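Local structure of UPF0303 protein YBR137W (Saccharomyces cerevisiae, 4CLC) at residues Trp87-Lys92 against Cys145-Ser149; Lys91-Leu96 against Gly129-Leu133. The protein is of unknown function, but is a cytoplasmic yeast member of the UPF0303 family and belongs with the haem-degrading protein HbpS-like group, in the GAF clan. All coordinates share one frame; numbering follows the deposited sequence.

Contact 1 (Trp87-Lys92 against Cys145-Ser149); sequences WIQRKK and CLTIS
Trp87 CB meets Ser149 OG at 4.1 Å where residues 87-92 of helix 84-98 lie on one face of the mixed β-sheet, against strand 144-149; the axes of segments 87-92 and 145-149 approach to 8.2 Å, their N-to-C directions 137° apart. The indole then leads away from the strand, with water 1 over one ring face and Arg90 NH1 over the other, 3.6 Å above the plane. Ile88 packs along the strand through both branches: CG1 lies 3.9 Å from Ser149 CB, and CG2 meets Thr147 CG2 obliquely. That Thr147 methyl also sits under the helix backbone, 3.8 Å from Ile88 O. Lys91 first lays CB against the same methyl, then runs extended past the strand, and its NZ donates to Ile148 O at 3.1 Å, in the carbonyl plane with a C=O...N angle of 146°. NZ also donates to Gly129 O and to water 1, which reaches Ser149 OG weakly; Asn84 ND2 is the stronger partner of that hydroxyl. A methionine here would probably leave the Ile148 and Gly129 carbonyls without their shared donor. Lys92 uses the start of its chain: CB faces Thr147 OG1, CG lies 4.0 Å from Cys145 SG, and the bent end turns away to Gln89, where NZ bonds OE1 at 2.8 Å from above the carboxamide plane.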
loop_
_atom_site.group_PDB
_atom_site.type_symbol
_atom_site.label_atom_id
_atom_site.label_comp_id
_atom_site.label_asym_id
_atom_site.label_seq_id
_atom_site.Cartn_x
_atom_site.Cartn_y
_atom_site.Cartn_z
ATOM N N TRP D 87 9.440 6.668 19.665
ATOM C CA TRP D 87 10.775 6.287 20.116
ATOM C C TRP D 87 10.713 4.957 20.822
ATOM O O TRP D 87 11.559 4.085 20.590
ATOM C CB TRP D 87 11.401 7.358 21.033
ATOM C CG TRP D 87 12.126 8.416 20.243
ATOM C CD1 TRP D 87 11.654 9.649 19.883
ATOM C CD2 TRP D 87 13.423 8.307 19.676
ATOM N NE1 TRP D 87 12.578 10.311 19.124
ATOM C CE2 TRP D 87 13.686 9.505 18.985
ATOM C CE3 TRP D 87 14.401 7.311 19.683
ATOM C CZ2 TRP D 87 14.885 9.740 18.316
ATOM C CZ3 TRP D 87 15.590 7.541 19.016
ATOM C CH2 TRP D 87 15.822 8.744 18.343
ATOM N N ILE D 88 9.697 4.781 21.658
ATOM C CA ILE D 88 9.532 3.519 22.356
ATOM C C ILE D 88 9.343 2.369 21.369
ATOM O O ILE D 88 9.952 1.318 21.529
ATOM C CB ILE D 88 8.359 3.576 23.341
ATOM C CG1 ILE D 88 8.777 4.385 24.567
ATOM C CG2 ILE D 88 7.938 2.161 23.779
ATOM C CD1 ILE D 88 7.768 4.359 25.655
ATOM N N GLN D 89 8.528 2.585 20.336
ATOM C CA GLN D 89 8.267 1.536 19.360
ATOM C C GLN D 89 9.502 1.241 18.547
ATOM O O GLN D 89 9.876 0.085 18.358
ATOM C CB GLN D 89 7.120 1.920 18.438
ATOM C CG GLN D 89 6.199 0.747 18.132
ATOM C CD GLN D 89 5.517 0.170 19.392
ATOM O OE1 GLN D 89 5.591 0.741 20.495
ATOM N NE2 GLN D 89 4.835 -0.964 19.219
ATOM N N ARG D 90 10.155 2.306 18.100
ATOM C CA ARG D 90 11.369 2.176 17.319
ATOM C C ARG D 90 12.541 1.547 18.101
ATOM O O ARG D 90 13.288 0.726 17.543
ATOM C CB ARG D 90 11.745 3.533 16.759
ATOM C CG ARG D 90 10.688 4.104 15.862
ATOM C CD ARG D 90 11.086 5.427 15.289
ATOM N NE ARG D 90 12.378 5.338 14.615
ATOM C CZ ARG D 90 13.482 5.961 15.021
ATOM N NH1 ARG D 90 13.464 6.746 16.089
ATOM N NH2 ARG D 90 14.605 5.801 14.349
ATOM N N LYS D 91 12.706 1.888 19.378
ATOM C CA LYS D 91 13.789 1.270 20.136
ATOM C C LYS D 91 13.510 -0.212 20.358
ATOM O O LYS D 91 14.364 -1.065 20.091
ATOM C CB LYS D 91 13.998 1.962 21.480
ATOM C CG LYS D 91 14.491 3.385 21.380
ATOM C CD LYS D 91 14.897 3.915 22.734
ATOM C CE LYS D 91 15.062 5.427 22.718
ATOM N NZ LYS D 91 15.393 5.942 24.088
ATOM N N LYS D 92 12.302 -0.495 20.845
ATOM C CA LYS D 92 11.833 -1.845 21.148
ATOM C C LYS D 92 11.982 -2.735 19.934
ATOM O O LYS D 92 12.434 -3.873 20.038
ATOM C CB LYS D 92 10.365 -1.810 21.604
ATOM C CG LYS D 92 9.784 -3.157 21.950
ATOM C CD LYS D 92 8.356 -3.076 22.444
ATOM C CE LYS D 92 7.448 -2.426 21.454
ATOM N NZ LYS D 92 6.825 -1.234 22.082
ATOM N N CYS D 145 10.780 -6.923 26.770
ATOM C CA CYS D 145 11.702 -5.848 26.520
ATOM C C CYS D 145 11.266 -4.637 27.358
ATOM O O CYS D 145 10.081 -4.278 27.403
ATOM C CB CYS D 145 11.754 -5.533 25.020
ATOM S SG CYS D 145 12.759 -4.103 24.527
ATOM N N LEU D 146 12.231 -4.033 28.043
ATOM C CA LEU D 146 12.003 -2.826 28.808
ATOM C C LEU D 146 12.520 -1.647 28.007
ATOM O O LEU D 146 13.634 -1.692 27.519
ATOM C CB LEU D 146 12.700 -2.930 30.163
ATOM C CG LEU D 146 13.091 -1.672 30.922
ATOM C CD1 LEU D 146 11.868 -0.869 31.235
ATOM C CD2 LEU D 146 13.768 -2.091 32.179
ATOM N N THR D 147 11.712 -0.606 27.853
ATOM C CA THR D 147 12.096 0.514 27.015
ATOM C C THR D 147 11.808 1.842 27.683
ATOM O O THR D 147 10.673 2.116 28.075
ATOM C CB THR D 147 11.374 0.503 25.668
ATOM O OG1 THR D 147 11.636 -0.720 24.978
ATOM C CG2 THR D 147 11.847 1.659 24.827
ATOM N N ILE D 148 12.845 2.668 27.798
ATOM C CA ILE D 148 12.732 3.955 28.444
ATOM C C ILE D 148 13.005 5.009 27.401
ATOM O O ILE D 148 13.756 4.770 26.451
ATOM C CB ILE D 148 13.700 4.062 29.627
ATOM C CG1 ILE D 148 13.376 2.975 30.654
ATOM C CG2 ILE D 148 13.630 5.417 30.276
ATOM C CD1 ILE D 148 14.278 2.974 31.845
ATOM N N SER D 149 12.366 6.158 27.541
ATOM C CA SER D 149 12.528 7.226 26.577
ATOM C C SER D 149 12.369 8.588 27.228
ATOM O O SER D 149 11.507 8.765 28.066
ATOM C CB SER D 149 11.514 7.076 25.440
ATOM O OG SER D 149 11.063 8.346 24.987
HETATM O O HOH W 1 13.974 8.351 23.394
#

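Contact 2 (Lys91-Leu96 against Gly129-Leu133)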
loop_
_atom_site.group_PDB
_atom_site.type_symbol
_atom_site.label_atom_id
_atom_site.label_comp_id
_atom_site.label_asym_id
_atom_site.label_seq_id
_atom_site.Cartn_x
_atom_site.Cartn_y
_atom_site.Cartn_z
ATOM N N LYS D 91 12.706 1.888 19.378
ATOM C CA LYS D 91 13.789 1.270 20.136
ATOM C C LYS D 91 13.510 -0.212 20.358
ATOM O O LYS D 91 14.364 -1.065 20.091
ATOM C CB LYS D 91 13.998 1.962 21.480
ATOM C CG LYS D 91 14.491 3.385 21.380
ATOM C CD LYS D 91 14.897 3.915 22.734
ATOM C CE LYS D 91 15.062 5.427 22.718
ATOM N NZ LYS D 91 15.393 5.942 24.088
ATOM N N LYS D 92 12.302 -0.495 20.845
ATOM C CA LYS D 92 11.833 -1.845 21.148
ATOM C C LYS D 92 11.982 -2.735 19.934
ATOM O O LYS D 92 12.434 -3.873 20.038
ATOM C CB LYS D 92 10.365 -1.810 21.604
ATOM C CG LYS D 92 9.784 -3.157 21.950
ATOM C CD LYS D 92 8.356 -3.076 22.444
ATOM C CE LYS D 92 7.448 -2.426 21.454
ATOM N NZ LYS D 92 6.825 -1.234 22.082
ATOM N N LYS D 93 11.611 -2.199 18.779
ATOM C CA LYS D 93 11.650 -2.968 17.557
ATOM C C LYS D 93 13.079 -3.433 17.277
ATOM O O LYS D 93 13.321 -4.634 17.089
ATOM C CB LYS D 93 11.085 -2.166 16.376
ATOM C CG LYS D 93 10.763 -3.072 15.201
ATOM C CD LYS D 93 9.969 -2.409 14.100
ATOM C CE LYS D 93 9.534 -3.446 13.057
ATOM N NZ LYS D 93 8.330 -3.030 12.266
ATOM N N THR D 94 14.022 -2.488 17.271
ATOM C CA THR D 94 15.430 -2.822 17.097
ATOM C C THR D 94 15.866 -3.889 18.098
ATOM O O THR D 94 16.342 -4.949 17.699
ATOM C CB THR D 94 16.340 -1.602 17.270
ATOM O OG1 THR D 94 16.062 -0.613 16.268
ATOM C CG2 THR D 94 17.765 -2.030 17.172
ATOM N N ALA D 95 15.667 -3.629 19.388
ATOM C CA ALA D 95 16.073 -4.571 20.433
ATOM C C ALA D 95 15.539 -5.993 20.264
ATOM O O ALA D 95 16.308 -6.940 20.401
ATOM C CB ALA D 95 15.668 -4.047 21.780
ATOM N N LEU D 96 14.244 -6.157 19.976
ATOM C CA LEU D 96 13.653 -7.502 19.883
ATOM C C LEU D 96 14.141 -8.245 18.650
ATOM O O LEU D 96 14.269 -9.479 18.643
ATOM C CB LEU D 96 12.123 -7.430 19.882
ATOM C CG LEU D 96 11.442 -7.151 21.228
ATOM C CD1 LEU D 96 10.018 -6.628 21.025
ATOM C CD2 LEU D 96 11.462 -8.376 22.142
ATOM N N GLY D 129 19.806 4.527 22.502
ATOM C CA GLY D 129 19.647 3.576 23.587
ATOM C C GLY D 129 18.379 3.763 24.411
ATOM O O GLY D 129 17.665 4.748 24.264
ATOM N N GLY D 130 18.167 2.860 25.361
ATOM C CA GLY D 130 16.968 2.856 26.190
ATOM C C GLY D 130 16.030 1.659 26.111
ATOM O O GLY D 130 15.136 1.534 26.943
ATOM N N ALA D 131 16.263 0.755 25.160
ATOM C CA ALA D 131 15.493 -0.473 25.063
ATOM C C ALA D 131 16.351 -1.643 25.465
ATOM O O ALA D 131 17.265 -2.016 24.739
ATOM C CB ALA D 131 14.974 -0.677 23.657
ATOM N N VAL D 132 16.048 -2.235 26.608
ATOM C CA VAL D 132 16.814 -3.359 27.094
ATOM C C VAL D 132 15.912 -4.575 27.198
ATOM O O VAL D 132 14.860 -4.526 27.819
ATOM C CB VAL D 132 17.462 -3.046 28.474
ATOM C CG1 VAL D 132 18.105 -4.285 29.068
ATOM C CG2 VAL D 132 18.477 -1.934 28.338
ATOM N N LEU D 133 16.313 -5.665 26.568
ATOM C CA LEU D 133 15.582 -6.897 26.696
ATOM C C LEU D 133 15.590 -7.371 28.142
ATOM O O LEU D 133 16.530 -7.095 28.888
ATOM C CB LEU D 133 16.171 -7.972 25.785
ATOM C CG LEU D 133 16.084 -7.705 24.288
ATOM C CD1 LEU D 133 16.910 -8.722 23.529
ATOM C CD2 LEU D 133 14.657 -7.760 23.845
#
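Lys91 CB lies 3.6 Å from Ala131 CB, the first touch between helix 84-98 and the start of strand 131-136; the axes of segments 91-96 and 131-133 run at 34° to each other, 7.7 Å apart at their closest. With CG anti to the carbonyl carbon (chi1 -66°) and the rest stretched out, the lysine runs beside the loop that precedes the strand. CD and CE pass close to Gly129 O, and NZ ends on that oxygen at 2.6 Å. The C=O...N angle is 154° and the amine is slightly tilted from the carbonyl plane. Gly130 lies beside the amine; its positive phi would press any side chain against the carbonyl oxygen of Gly129. One turn farther along the helix, Ala95 CB faces Ala131 CB at 3.9 Å, two small residues that let helix and strand lie close. Leu133 packs at the far end from the lysine amine: its CD1 comes to 3.6 Å from Ala95 O, while CD2 meets Leu96 CD2 at 3.7 Å, the two leucines crossing at a slant. Val132 points the opposite way, onto helix 153-168. The contact thus divides into an apolar part of alanines and leucines and a buried ammonium at one end; there the carbonyls of Gly129 and Ile148, with a water, take the amine's hydrogens, and Asp156 is a long, weak ion-pair partner that probably offsets part of the charge.

Contacts 1 and 2 lie 5 Å apart between centres, each about 6 Å from the centre of the chain, and share Lys91 and Lys92 of helix 84-98. Along the chain the helix comes first, then strand 131-136, then strand 144-149; the two strands are antiparallel neighbours in the mixed sheet. Backbone hydrogen bonds of Val132 with Leu146, and of Gly130 just before the strand with Ile148, join them, and Ala131 CB packs on Thr147 OG1. One helix therefore covers both strands on one face of the sheet, while helix 153-168 takes the side chains of Leu146, Ile148 and Val132 on the other. Together the contacts form part of the sandwiched core of this HbpS-like domain.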